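Local coordinates for protein acetaldehyde dehydrogenase (Acetylating) (Geobacillus thermoglucosidasius, PDB 5J78) that probably catalyses the NAD-dependent interconversion of acetaldehyde and acetyl-CoA, as an acetylating aldehyde dehydrogenase, and assembles from four copies of its chain, at residues 126-131 with 459-464; 151-156 with 453-458; 252-257 with 287-292; 281-286 with 370-375. All blocks are in the same frame, centred on the assembly; numbering follows the deposited sequence.

Contact 1 of 4, residues 126-131 with 459-464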
loop_
_atom_site.group_PDB
_atom_site.type_symbol
_atom_site.label_atom_id
_atom_site.label_comp_id
_atom_site.label_asym_id
_atom_site.label_seq_id
_atom_site.Cartn_x
_atom_site.Cartn_y
_atom_site.Cartn_z
ATOM N N GLU A 126 37.313 -9.515 -18.538
ATOM C CA GLU A 126 36.436 -8.980 -17.498
ATOM C C GLU A 126 36.659 -7.493 -17.321
ATOM O O GLU A 126 37.797 -7.044 -17.138
ATOM C CB GLU A 126 36.674 -9.682 -16.174
ATOM C CG GLU A 126 36.478 -11.167 -16.179
ATOM C CD GLU A 126 36.644 -11.750 -14.761
ATOM O OE1 GLU A 126 37.081 -11.002 -13.861
ATOM O OE2 GLU A 126 36.331 -12.935 -14.548
ATOM N N ILE A 127 35.569 -6.734 -17.394
ATOM C CA ILE A 127 35.604 -5.292 -17.208
ATOM C C ILE A 127 34.899 -4.967 -15.892
ATOM O O ILE A 127 33.789 -5.452 -15.650
ATOM C CB ILE A 127 34.908 -4.541 -18.346
ATOM C CG1 ILE A 127 35.534 -4.876 -19.701
ATOM C CG2 ILE A 127 34.963 -3.041 -18.118
ATOM C CD1 ILE A 127 34.636 -4.453 -20.858
ATOM N N ALA A 128 35.545 -4.171 -15.045
ATOM C CA ALA A 128 34.918 -3.700 -13.812
ATOM C C ALA A 128 33.957 -2.572 -14.142
ATOM O O ALA A 128 34.322 -1.601 -14.810
ATOM C CB ALA A 128 35.962 -3.242 -12.809
ATOM N N GLN A 129 32.719 -2.718 -13.685
ATOM C CA GLN A 129 31.669 -1.737 -13.943
ATOM C C GLN A 129 31.034 -1.230 -12.639
ATOM O O GLN A 129 30.359 -1.989 -11.950
ATOM C CB GLN A 129 30.580 -2.341 -14.835
ATOM C CG GLN A 129 29.458 -1.368 -15.179
ATOM C CD GLN A 129 29.980 -0.169 -15.980
ATOM O OE1 GLN A 129 30.693 -0.326 -16.978
ATOM N NE2 GLN A 129 29.645 1.029 -15.527
ATOM N N PRO A 130 31.219 0.063 -12.318
ATOM C CA PRO A 130 30.615 0.606 -11.092
ATOM C C PRO A 130 29.093 0.483 -11.065
ATOM O O PRO A 130 28.465 0.662 -12.098
ATOM C CB PRO A 130 31.011 2.088 -11.129
ATOM C CG PRO A 130 32.126 2.175 -12.048
ATOM C CD PRO A 130 31.915 1.110 -13.082
ATOM N N VAL A 131 28.515 0.220 -9.901
ATOM C CA VAL A 131 27.069 0.114 -9.788
ATOM C C VAL A 131 26.386 1.457 -9.914
ATOM O O VAL A 131 25.202 1.512 -10.252
ATOM C CB VAL A 131 26.630 -0.523 -8.467
ATOM C CG1 VAL A 131 27.067 -1.969 -8.428
ATOM C CG2 VAL A 131 27.157 0.262 -7.249
ATOM N N HIS A 459 31.605 -6.242 -3.933
ATOM C CA HIS A 459 30.141 -6.226 -3.963
ATOM C C HIS A 459 29.592 -4.946 -4.605
ATOM O O HIS A 459 28.388 -4.860 -4.888
ATOM C CB HIS A 459 29.576 -6.409 -2.545
ATOM C CG HIS A 459 29.920 -7.736 -1.942
ATOM N ND1 HIS A 459 30.962 -7.905 -1.055
ATOM C CD2 HIS A 459 29.401 -8.971 -2.153
ATOM C CE1 HIS A 459 31.053 -9.178 -0.722
ATOM N NE2 HIS A 459 30.112 -9.848 -1.367
ATOM N N LEU A 460 30.469 -3.978 -4.870
ATOM C CA LEU A 460 30.034 -2.690 -5.417
ATOM C C LEU A 460 30.504 -2.379 -6.845
ATOM O O LEU A 460 30.461 -1.221 -7.260
ATOM C CB LEU A 460 30.483 -1.566 -4.471
ATOM C CG LEU A 460 29.883 -1.675 -3.075
ATOM C CD1 LEU A 460 30.331 -0.481 -2.220
ATOM C CD2 LEU A 460 28.373 -1.757 -3.107
ATOM N N PHE A 461 30.942 -3.388 -7.594
ATOM C CA PHE A 461 30.994 -3.265 -9.047
ATOM C C PHE A 461 30.547 -4.568 -9.680
ATOM O O PHE A 461 30.736 -5.649 -9.127
ATOM C CB PHE A 461 32.381 -2.856 -9.575
ATOM C CG PHE A 461 33.507 -3.821 -9.233
ATOM C CD1 PHE A 461 34.171 -3.750 -8.015
ATOM C CD2 PHE A 461 33.927 -4.770 -10.148
ATOM C CE1 PHE A 461 35.226 -4.648 -7.710
ATOM C CE2 PHE A 461 34.969 -5.651 -9.854
ATOM C CZ PHE A 461 35.611 -5.599 -8.640
ATOM N N ASN A 462 29.874 -4.420 -10.814
ATOM C CA ASN A 462 29.468 -5.547 -11.648
ATOM C C ASN A 462 30.620 -5.955 -12.533
ATOM O O ASN A 462 31.477 -5.129 -12.841
ATOM C CB ASN A 462 28.264 -5.167 -12.509
ATOM C CG ASN A 462 27.049 -4.755 -11.683
ATOM O OD1 ASN A 462 26.397 -3.742 -11.967
ATOM N ND2 ASN A 462 26.731 -5.538 -10.675
ATOM N N ILE A 463 30.649 -7.218 -12.948
ATOM C CA ILE A 463 31.613 -7.644 -13.950
ATOM C C ILE A 463 30.900 -7.776 -15.296
ATOM O O ILE A 463 29.889 -8.480 -15.408
ATOM C CB ILE A 463 32.305 -8.963 -13.533
ATOM C CG1 ILE A 463 33.209 -8.675 -12.332
ATOM C CG2 ILE A 463 33.168 -9.498 -14.669
ATOM C CD1 ILE A 463 33.691 -9.868 -11.585
ATOM N N LYS A 464 31.400 -7.035 -16.292
ATOM C CA LYS A 464 31.004 -7.203 -17.683
ATOM C C LYS A 464 31.989 -8.142 -18.367
ATOM O O LYS A 464 33.202 -8.045 -18.144
ATOM C CB LYS A 464 30.969 -5.855 -18.407
ATOM C CG LYS A 464 30.117 -4.775 -17.719
ATOM C CD LYS A 464 29.998 -3.505 -18.553
ATOM C CE LYS A 464 31.364 -2.887 -18.893
ATOM N NZ LYS A 464 31.227 -1.755 -19.864
HETATM O O HOH W 1 29.440 0.793 -18.952
#
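K464 and Q129 bring their side chains together on one face of the strand pair. With CG anti to its carbonyl carbon (chi1 -53°) and a bend at chi3, K464 passes its CG 3.8 Å from Q129 CB and its CE 3.7 Å from I127 CG2. The Q129 chain, bent at chi2, turns OE1 to K464 NZ, but this direct bond is weak at 3.3 Å; a water donates to OE1 and accepts from NZ. The ammonium is held mainly by K413 O and I411 O of the second subunit. A leucine in its place would probably leave Q129 OE1 without its charged neighbour and those two carbonyls without their donor.

On the other face, F461 CD2 lies 3.7 Å from A128 CB, the ring set obliquely to the methyl.

Between the two faces, I127 N donates to K464 O at 2.8 Å with an N-H...O angle of 172°; K464 N returns the bond to I127 O, and Q129 and N462 form a second reciprocal pair. A128 with I463 and P130 with F461 are the non-hydrogen-bonded pairs. This alternation, with strands at 145°, defines an antiparallel pair, consistent with the oligomerisation sheet of aldehyde dehydrogenases.

Contact 2 of 4, residues 151-156 with 453-458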
loop_
_atom_site.group_PDB
_atom_site.type_symbol
_atom_site.label_atom_id
_atom_site.label_comp_id
_atom_site.label_asym_id
_atom_site.label_seq_id
_atom_site.Cartn_x
_atom_site.Cartn_y
_atom_site.Cartn_z
ATOM N N ALA A 151 32.382 4.305 2.757
ATOM C CA ALA A 151 32.883 5.325 1.842
ATOM C C ALA A 151 34.111 4.830 1.106
ATOM O O ALA A 151 34.230 5.039 -0.100
ATOM C CB ALA A 151 33.203 6.619 2.585
ATOM N N LEU A 152 35.026 4.183 1.830
ATOM C CA LEU A 152 36.227 3.624 1.208
ATOM C C LEU A 152 35.878 2.560 0.130
ATOM O O LEU A 152 36.384 2.619 -0.978
ATOM C CB LEU A 152 37.143 3.002 2.261
ATOM C CG LEU A 152 37.921 3.949 3.182
ATOM C CD1 LEU A 152 38.540 3.119 4.293
ATOM C CD2 LEU A 152 38.956 4.745 2.397
ATOM N N ILE A 153 35.029 1.586 0.458
ATOM C CA ILE A 153 34.739 0.526 -0.515
ATOM C C ILE A 153 33.885 1.060 -1.671
ATOM O O ILE A 153 34.018 0.601 -2.801
ATOM C CB ILE A 153 34.036 -0.709 0.123
ATOM C CG1 ILE A 153 32.642 -0.386 0.684
ATOM C CG2 ILE A 153 34.924 -1.365 1.206
ATOM C CD1 ILE A 153 31.858 -1.662 1.076
ATOM N N ALA A 154 33.031 2.042 -1.405
ATOM C CA ALA A 154 32.216 2.610 -2.475
ATOM C C ALA A 154 33.063 3.383 -3.467
ATOM O O ALA A 154 32.879 3.258 -4.680
ATOM C CB ALA A 154 31.118 3.517 -1.910
ATOM N N VAL A 155 33.987 4.201 -2.965
ATOM C CA VAL A 155 34.763 5.060 -3.860
ATOM C C VAL A 155 35.821 4.244 -4.613
ATOM O O VAL A 155 36.072 4.480 -5.785
ATOM C CB VAL A 155 35.422 6.224 -3.088
ATOM C CG1 VAL A 155 36.393 7.024 -3.982
ATOM C CG2 VAL A 155 34.347 7.143 -2.539
ATOM N N LYS A 156 36.421 3.270 -3.941
ATOM C CA LYS A 156 37.403 2.400 -4.580
ATOM C C LYS A 156 36.789 1.674 -5.792
ATOM O O LYS A 156 37.477 1.455 -6.792
ATOM C CB LYS A 156 37.954 1.407 -3.554
ATOM C CG LYS A 156 38.848 0.293 -4.102
ATOM C CD LYS A 156 40.194 0.786 -4.585
ATOM C CE LYS A 156 40.867 -0.294 -5.439
ATOM N NZ LYS A 156 42.334 -0.088 -5.649
ATOM N N ASP A 453 28.553 -13.155 2.851
ATOM C CA ASP A 453 29.868 -12.532 2.867
ATOM C C ASP A 453 29.944 -11.346 3.805
ATOM O O ASP A 453 28.944 -10.676 4.056
ATOM C CB ASP A 453 30.245 -12.019 1.478
ATOM C CG ASP A 453 30.355 -13.113 0.447
ATOM O OD1 ASP A 453 30.353 -14.319 0.811
ATOM O OD2 ASP A 453 30.467 -12.740 -0.743
ATOM N N ASN A 454 31.156 -11.074 4.271
ATOM C CA ASN A 454 31.518 -9.750 4.735
ATOM C C ASN A 454 31.548 -8.886 3.476
ATOM O O ASN A 454 32.329 -9.138 2.552
ATOM C CB ASN A 454 32.879 -9.746 5.458
ATOM C CG ASN A 454 32.808 -10.325 6.865
ATOM O OD1 ASN A 454 31.958 -11.158 7.159
ATOM N ND2 ASN A 454 33.703 -9.866 7.750
ATOM N N VAL A 455 30.674 -7.887 3.432
ATOM C CA VAL A 455 30.554 -7.018 2.277
ATOM C C VAL A 455 31.793 -6.156 2.139
ATOM O O VAL A 455 32.290 -5.617 3.127
ATOM C CB VAL A 455 29.298 -6.125 2.380
ATOM C CG1 VAL A 455 29.254 -5.092 1.243
ATOM C CG2 VAL A 455 28.047 -6.995 2.382
ATOM N N THR A 456 32.267 -6.018 0.904
ATOM C CA THR A 456 33.526 -5.345 0.635
ATOM C C THR A 456 33.472 -4.781 -0.799
ATOM O O THR A 456 32.387 -4.717 -1.411
ATOM C CB THR A 456 34.741 -6.313 0.880
ATOM O OG1 THR A 456 35.971 -5.633 0.625
ATOM C CG2 THR A 456 34.668 -7.558 0.007
ATOM N N VAL A 457 34.604 -4.312 -1.322
ATOM C CA VAL A 457 34.604 -3.576 -2.604
ATOM C C VAL A 457 34.068 -4.388 -3.829
ATOM O O VAL A 457 33.477 -3.821 -4.753
ATOM C CB VAL A 457 36.027 -3.061 -2.920
ATOM C CG1 VAL A 457 36.993 -4.217 -3.167
ATOM C CG2 VAL A 457 36.021 -2.097 -4.088
ATOM N N THR A 458 34.246 -5.702 -3.814
ATOM C CA THR A 458 33.828 -6.533 -4.923
ATOM C C THR A 458 32.301 -6.645 -4.993
ATOM O O THR A 458 31.759 -7.070 -6.008
ATOM C CB THR A 458 34.456 -7.919 -4.836
ATOM O OG1 THR A 458 34.137 -8.532 -3.574
ATOM C CG2 THR A 458 35.969 -7.794 -4.959
#
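The peptide group joining T456 to V457 presents one flat face to I153 of the helix. Three atoms of I153 rest over that face: CB and CG2 each lie 3.9 Å from V457 N, while CD1 stands 4.0 Å from T456 O. The second flat group is the carbonyl of I153 itself, whose oxygen end meets the methyl CG2 of V457 at 3.6 Å. This is a methyl against an acceptor, and no hydrogen bond crosses the contact.

The I153 conformation explains the cover. CG1 sits between the backbone N and the carbonyl carbon (chi1 64°), and with chi2 extended CD1 is carried along the loop as far as V455, where I153 CD1 comes 4.3 Å from V455 CG1. V457 takes part through CG2, which is anti to its own backbone N and fits beside the helix between I153 O and the K156 chain, meeting K156 CG at 3.7 Å. The two side chains cross at a slant, and beyond CG the lysine bends at chi2 and leads away. Its ammonium forms a salt bridge with D59 and also donates to K108 O, so the part of K156 used here is purely aliphatic.

L460 also packs on I153, and I107 of helix 89-107 touches K156, T456 and V457. All five touching residues are buried. The end of helix 143-156, which follows strand 124-138 of the mixed sheet, is thus covered by the loop and 3-10 turn leading to strand 461-468, in what is probably the NAD-binding domain of the aldehyde dehydrogenase fold.

Contact 3 of 4, residues 252-257 with 287-292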
loop_
_atom_site.group_PDB
_atom_site.type_symbol
_atom_site.label_atom_id
_atom_site.label_comp_id
_atom_site.label_asym_id
_atom_site.label_seq_id
_atom_site.Cartn_x
_atom_site.Cartn_y
_atom_site.Cartn_z
ATOM N N ALA A 252 40.016 -26.523 25.921
ATOM C CA ALA A 252 40.450 -25.124 25.765
ATOM C C ALA A 252 41.529 -24.682 26.741
ATOM O O ALA A 252 41.493 -25.043 27.919
ATOM C CB ALA A 252 39.262 -24.195 25.912
ATOM N N ASN A 253 42.469 -23.877 26.248
ATOM C CA ASN A 253 43.280 -23.003 27.106
ATOM C C ASN A 253 42.361 -21.969 27.794
ATOM O O ASN A 253 42.027 -20.945 27.194
ATOM C CB ASN A 253 44.364 -22.309 26.265
ATOM C CG ASN A 253 45.325 -21.448 27.101
ATOM O OD1 ASN A 253 44.979 -20.948 28.177
ATOM N ND2 ASN A 253 46.542 -21.260 26.582
ATOM N N ILE A 254 41.952 -22.239 29.033
ATOM C CA ILE A 254 40.855 -21.492 29.663
ATOM C C ILE A 254 41.197 -20.022 29.924
ATOM O O ILE A 254 40.379 -19.129 29.685
ATOM C CB ILE A 254 40.424 -22.165 30.985
ATOM C CG1 ILE A 254 39.817 -23.538 30.674
ATOM C CG2 ILE A 254 39.414 -21.289 31.761
ATOM C CD1 ILE A 254 39.539 -24.396 31.876
ATOM N N ALA A 255 42.408 -19.760 30.385
ATOM C CA ALA A 255 42.813 -18.390 30.657
ATOM C C ALA A 255 42.817 -17.539 29.378
ATOM O O ALA A 255 42.365 -16.385 29.369
ATOM C CB ALA A 255 44.170 -18.376 31.297
ATOM N N LYS A 256 43.347 -18.107 28.304
ATOM C CA LYS A 256 43.441 -17.393 27.031
ATOM C C LYS A 256 42.044 -17.189 26.407
ATOM O O LYS A 256 41.738 -16.143 25.818
ATOM C CB LYS A 256 44.365 -18.167 26.087
ATOM C CG LYS A 256 44.564 -17.566 24.711
ATOM C CD LYS A 256 45.349 -16.274 24.781
ATOM C CE LYS A 256 45.469 -15.629 23.413
ATOM N NZ LYS A 256 45.190 -14.165 23.491
ATOM N N ALA A 257 41.197 -18.197 26.561
ATOM C CA ALA A 257 39.854 -18.158 26.013
ATOM C C ALA A 257 39.035 -17.056 26.677
ATOM O O ALA A 257 38.397 -16.244 26.000
ATOM C CB ALA A 257 39.182 -19.497 26.195
ATOM N N GLU A 287 33.906 -24.951 36.844
ATOM C CA GLU A 287 34.437 -24.248 38.004
ATOM C C GLU A 287 35.707 -23.460 37.662
ATOM O O GLU A 287 35.876 -22.335 38.137
ATOM C CB GLU A 287 34.708 -25.237 39.151
ATOM C CG GLU A 287 35.524 -24.648 40.291
ATOM C CD GLU A 287 35.575 -25.548 41.529
ATOM O OE1 GLU A 287 34.939 -26.630 41.537
ATOM O OE2 GLU A 287 36.257 -25.158 42.498
ATOM N N LYS A 288 36.592 -24.029 36.842
ATOM C CA LYS A 288 37.783 -23.286 36.413
ATOM C C LYS A 288 37.407 -22.057 35.569
ATOM O O LYS A 288 38.032 -20.998 35.678
ATOM C CB LYS A 288 38.733 -24.157 35.598
ATOM C CG LYS A 288 39.389 -25.303 36.324
ATOM C CD LYS A 288 40.693 -25.664 35.608
ATOM C CE LYS A 288 41.236 -27.021 36.022
ATOM N NZ LYS A 288 40.315 -28.108 35.586
ATOM N N VAL A 289 36.384 -22.203 34.731
ATOM C CA VAL A 289 36.007 -21.137 33.805
ATOM C C VAL A 289 35.409 -19.980 34.607
ATOM O O VAL A 289 35.798 -18.817 34.436
ATOM C CB VAL A 289 35.010 -21.661 32.715
ATOM C CG1 VAL A 289 34.409 -20.530 31.924
ATOM C CG2 VAL A 289 35.722 -22.587 31.749
ATOM N N VAL A 290 34.483 -20.314 35.498
ATOM C CA VAL A 290 33.856 -19.326 36.374
ATOM C C VAL A 290 34.916 -18.546 37.169
ATOM O O VAL A 290 34.865 -17.317 37.281
ATOM C CB VAL A 290 32.868 -20.010 37.350
ATOM C CG1 VAL A 290 32.495 -19.081 38.522
ATOM C CG2 VAL A 290 31.618 -20.448 36.625
ATOM N N ALA A 291 35.892 -19.269 37.702
ATOM C CA ALA A 291 36.898 -18.655 38.548
ATOM C C ALA A 291 37.786 -17.760 37.700
ATOM O O ALA A 291 38.136 -16.649 38.103
ATOM C CB ALA A 291 37.719 -19.738 39.280
ATOM N N GLU A 292 38.126 -18.226 36.502
ATOM C CA GLU A 292 38.946 -17.428 35.608
ATOM C C GLU A 292 38.201 -16.157 35.145
ATOM O O GLU A 292 38.803 -15.084 35.020
ATOM C CB GLU A 292 39.384 -18.269 34.411
ATOM C CG GLU A 292 40.451 -17.617 33.561
ATOM C CD GLU A 292 41.769 -17.465 34.299
ATOM O OE1 GLU A 292 42.262 -18.476 34.839
ATOM O OE2 GLU A 292 42.313 -16.341 34.336
#
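The first turn of helix 254-265 runs beside helix 286-295, with the CA atoms of I254 and V289, and likewise those of A255 and E292, 6.4 Å apart. These helices precede and follow strand 276-282 in the alpha/beta fold built on the seven-stranded parallel sheet, so the contact joins two successive connections.

I254 has the largest share and points its side chain at the opposite helix. Its CG2, anti to the backbone N, approaches V289 CG2 at 3.9 Å and E292 CB at 4.0 Å. The other branch, extended through chi2 (171°), brings CD1 to 3.8 Å from K288 CB. The isoleucine thus wedges among three residues of one helical face, and crosses both K288 and V289 at about a right angle.

E292 works through its flank. Bent at chi2, it lays CG 3.8 Å from A255 CA and its carboxylate carbon CD 4.0 Å from A255 CB. OE2 finds its polar partner in Q296 NE2, which also donates to A255 O. With an alanine here, A255 would probably lose its cover and the Q296 amide one of its acceptors, leaving it freer to turn.

No hydrogen bond links the segments themselves, but the first turn is capped: N253, at the N-cap, accepts from K256 N through OD1 at 3.3 Å, the donor standing 58° out of the plane of the amide carbonyl.

Contact 4 of 4, residues 281-286 with 370-375. Unlike the reference sequence in segment 370-375: I372 (reference Thr).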
loop_
_atom_site.group_PDB
_atom_site.type_symbol
_atom_site.label_atom_id
_atom_site.label_comp_id
_atom_site.label_asym_id
_atom_site.label_seq_id
_atom_site.Cartn_x
_atom_site.Cartn_y
_atom_site.Cartn_z
ATOM N N VAL A 281 29.471 -24.010 28.258
ATOM C CA VAL A 281 30.697 -24.497 28.900
ATOM C C VAL A 281 30.593 -25.950 29.359
ATOM O O VAL A 281 29.610 -26.361 29.991
ATOM C CB VAL A 281 31.067 -23.590 30.101
ATOM C CG1 VAL A 281 32.372 -24.029 30.746
ATOM C CG2 VAL A 281 31.186 -22.155 29.632
ATOM N N ASP A 282 31.616 -26.727 29.007
ATOM C CA ASP A 282 31.682 -28.134 29.387
ATOM C C ASP A 282 31.691 -28.197 30.913
ATOM O O ASP A 282 32.423 -27.457 31.560
ATOM C CB ASP A 282 32.934 -28.819 28.807
ATOM C CG ASP A 282 32.702 -29.450 27.439
ATOM O OD1 ASP A 282 31.535 -29.582 27.007
ATOM O OD2 ASP A 282 33.712 -29.834 26.812
ATOM N N GLU A 283 30.849 -29.051 31.473
ATOM C CA GLU A 283 30.704 -29.157 32.907
ATOM C C GLU A 283 32.052 -29.443 33.536
ATOM O O GLU A 283 32.403 -28.866 34.556
ATOM C CB GLU A 283 29.701 -30.244 33.262
ATOM C CG GLU A 283 29.099 -30.071 34.644
ATOM C CD GLU A 283 28.149 -31.191 35.011
ATOM O OE1 GLU A 283 28.307 -32.306 34.466
ATOM O OE2 GLU A 283 27.246 -30.957 35.843
ATOM N N SER A 284 32.833 -30.288 32.879
ATOM C CA SER A 284 34.110 -30.709 33.407
ATOM C C SER A 284 35.088 -29.566 33.696
ATOM O O SER A 284 36.042 -29.768 34.444
ATOM C CB SER A 284 34.762 -31.694 32.438
ATOM O OG SER A 284 34.930 -31.114 31.161
ATOM N N ILE A 285 34.871 -28.387 33.108
ATOM C CA ILE A 285 35.767 -27.242 33.329
ATOM C C ILE A 285 34.995 -26.007 33.793
ATOM O O ILE A 285 35.532 -24.905 33.832
ATOM C CB ILE A 285 36.571 -26.878 32.066
ATOM C CG1 ILE A 285 35.630 -26.552 30.889
ATOM C CG2 ILE A 285 37.536 -28.007 31.711
ATOM C CD1 ILE A 285 36.247 -25.640 29.828
ATOM N N LYS A 286 33.739 -26.210 34.160
ATOM C CA LYS A 286 32.886 -25.130 34.628
ATOM C C LYS A 286 33.553 -24.297 35.742
ATOM O O LYS A 286 33.778 -23.086 35.584
ATOM C CB LYS A 286 31.567 -25.723 35.116
ATOM C CG LYS A 286 30.605 -24.731 35.751
ATOM C CD LYS A 286 30.560 -24.896 37.255
ATOM C CE LYS A 286 29.253 -24.362 37.858
ATOM N NZ LYS A 286 29.211 -22.877 37.943
ATOM N N PHE A 370 25.391 -17.656 30.715
ATOM C CA PHE A 370 26.333 -18.738 30.999
ATOM C C PHE A 370 25.610 -20.078 31.091
ATOM O O PHE A 370 24.856 -20.313 32.038
ATOM C CB PHE A 370 27.073 -18.451 32.312
ATOM C CG PHE A 370 28.236 -19.365 32.581
ATOM C CD1 PHE A 370 28.060 -20.583 33.222
ATOM C CD2 PHE A 370 29.513 -18.996 32.216
ATOM C CE1 PHE A 370 29.134 -21.411 33.475
ATOM C CE2 PHE A 370 30.594 -19.830 32.468
ATOM C CZ PHE A 370 30.404 -21.030 33.100
ATOM N N TYR A 371 25.846 -20.949 30.115
ATOM C CA TYR A 371 25.169 -22.246 30.050
ATOM C C TYR A 371 26.167 -23.356 30.277
ATOM O O TYR A 371 27.254 -23.368 29.685
ATOM C CB TYR A 371 24.476 -22.471 28.701
ATOM C CG TYR A 371 23.310 -21.561 28.396
ATOM C CD1 TYR A 371 23.513 -20.307 27.830
ATOM C CD2 TYR A 371 22.007 -21.970 28.631
ATOM C CE1 TYR A 371 22.440 -19.473 27.530
ATOM C CE2 TYR A 371 20.931 -21.149 28.334
ATOM C CZ TYR A 371 21.155 -19.900 27.784
ATOM O OH TYR A 371 20.088 -19.073 27.496
ATOM N N ILE A 372 25.767 -24.296 31.127
ATOM C CA ILE A 372 26.525 -25.520 31.390
ATOM C C ILE A 372 26.064 -26.628 30.455
ATOM O O ILE A 372 24.864 -26.854 30.312
ATOM C CB ILE A 372 26.333 -26.040 32.841
ATOM C CG1 ILE A 372 26.083 -24.902 33.839
ATOM C CG2 ILE A 372 27.531 -26.898 33.263
ATOM C CD1 ILE A 372 27.241 -24.048 34.057
ATOM N N VAL A 373 27.004 -27.333 29.841
ATOM C CA VAL A 373 26.640 -28.416 28.932
ATOM C C VAL A 373 27.513 -29.609 29.232
ATOM O O VAL A 373 28.608 -29.452 29.769
ATOM C CB VAL A 373 26.787 -28.014 27.448
ATOM C CG1 VAL A 373 26.001 -26.747 27.171
ATOM C CG2 VAL A 373 28.255 -27.847 27.054
ATOM N N LYS A 374 27.034 -30.800 28.880
ATOM C CA LYS A 374 27.765 -32.032 29.180
ATOM C C LYS A 374 28.862 -32.277 28.152
ATOM O O LYS A 374 29.975 -32.692 28.502
ATOM C CB LYS A 374 26.806 -33.215 29.241
ATOM C CG LYS A 374 26.160 -33.451 30.607
ATOM C CD LYS A 374 24.713 -32.952 30.664
ATOM C CE LYS A 374 23.806 -33.707 29.685
ATOM N NZ LYS A 374 22.361 -33.670 30.082
ATOM N N GLY A 375 28.553 -32.004 26.887
ATOM C CA GLY A 375 29.539 -32.106 25.830
ATOM C C GLY A 375 29.170 -31.312 24.586
ATOM O O GLY A 375 28.256 -30.483 24.601
HETATM O O HOH W 2 31.380 -31.998 30.955
#
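I372 reaches across to E283 and K286 with different branches. From CB, methyl CG2 leaves anti to the backbone N and lies 3.8 Å from E283 CG. The other branch runs through CG1 and, turned at chi2 (-69°), ends with CD1 3.8 Å from K286 CG. The ends of both charged residues lie beyond these contacts, K286 NZ making a long, weak ion pair with E349. The reference sequence has threonine at this position of I372.

On the same flank, V281 CG2 meets the F370 ring obliquely, 3.7 Å from CE2. K286 CG approaches the same ring at its edge, near the ring plane. V289 and V290 of helix 286-295 also pack on F370.

On the opposite face, with V373, D282 OD1 comes 3.4 Å from G375 CA and 3.7 Å from V373 CG2. Its carboxylate is held by bonds to Y247 OH and E250 N.

The backbone supplies the register. V281 N donates to Y371 O (2.7 Å), V373 N to V281 O, and E283 N to V373 O; V281 thus bonds to the residues on either side of I372, the mark of a parallel bridge. A water accepts from S284 N and donates to K374 O. Both strands end here and helices start just after I285 and G375, at the carboxyl ends of neighbouring strands, the beta-alpha arrangement of a parallel alpha/beta sheet, consistent with the catalytic domain of aldehyde dehydrogenases.

From the N terminus, strand 124-138 opens the longest loop, which contact 1 closes only when strand 461-468 pairs with it. Helix 143-156 follows, and contact 2 closes a slightly smaller loop within that one; the two touch, L460 packing against I153 and A154. Far inside both lie contacts 3 and 4, whose centres are 38 to 49 Å from those of the first pair, across the chain's centre. These two cross: contact 3 joins helices 254-265 and 286-295, contact 4 the neighbouring strands 276-282 and 367-373, and they touch where V289 packs on V281 and F370. Contacts 1 and 2 instead bring the C-terminal strand and its lead-in back to the mixed sheet and its helix.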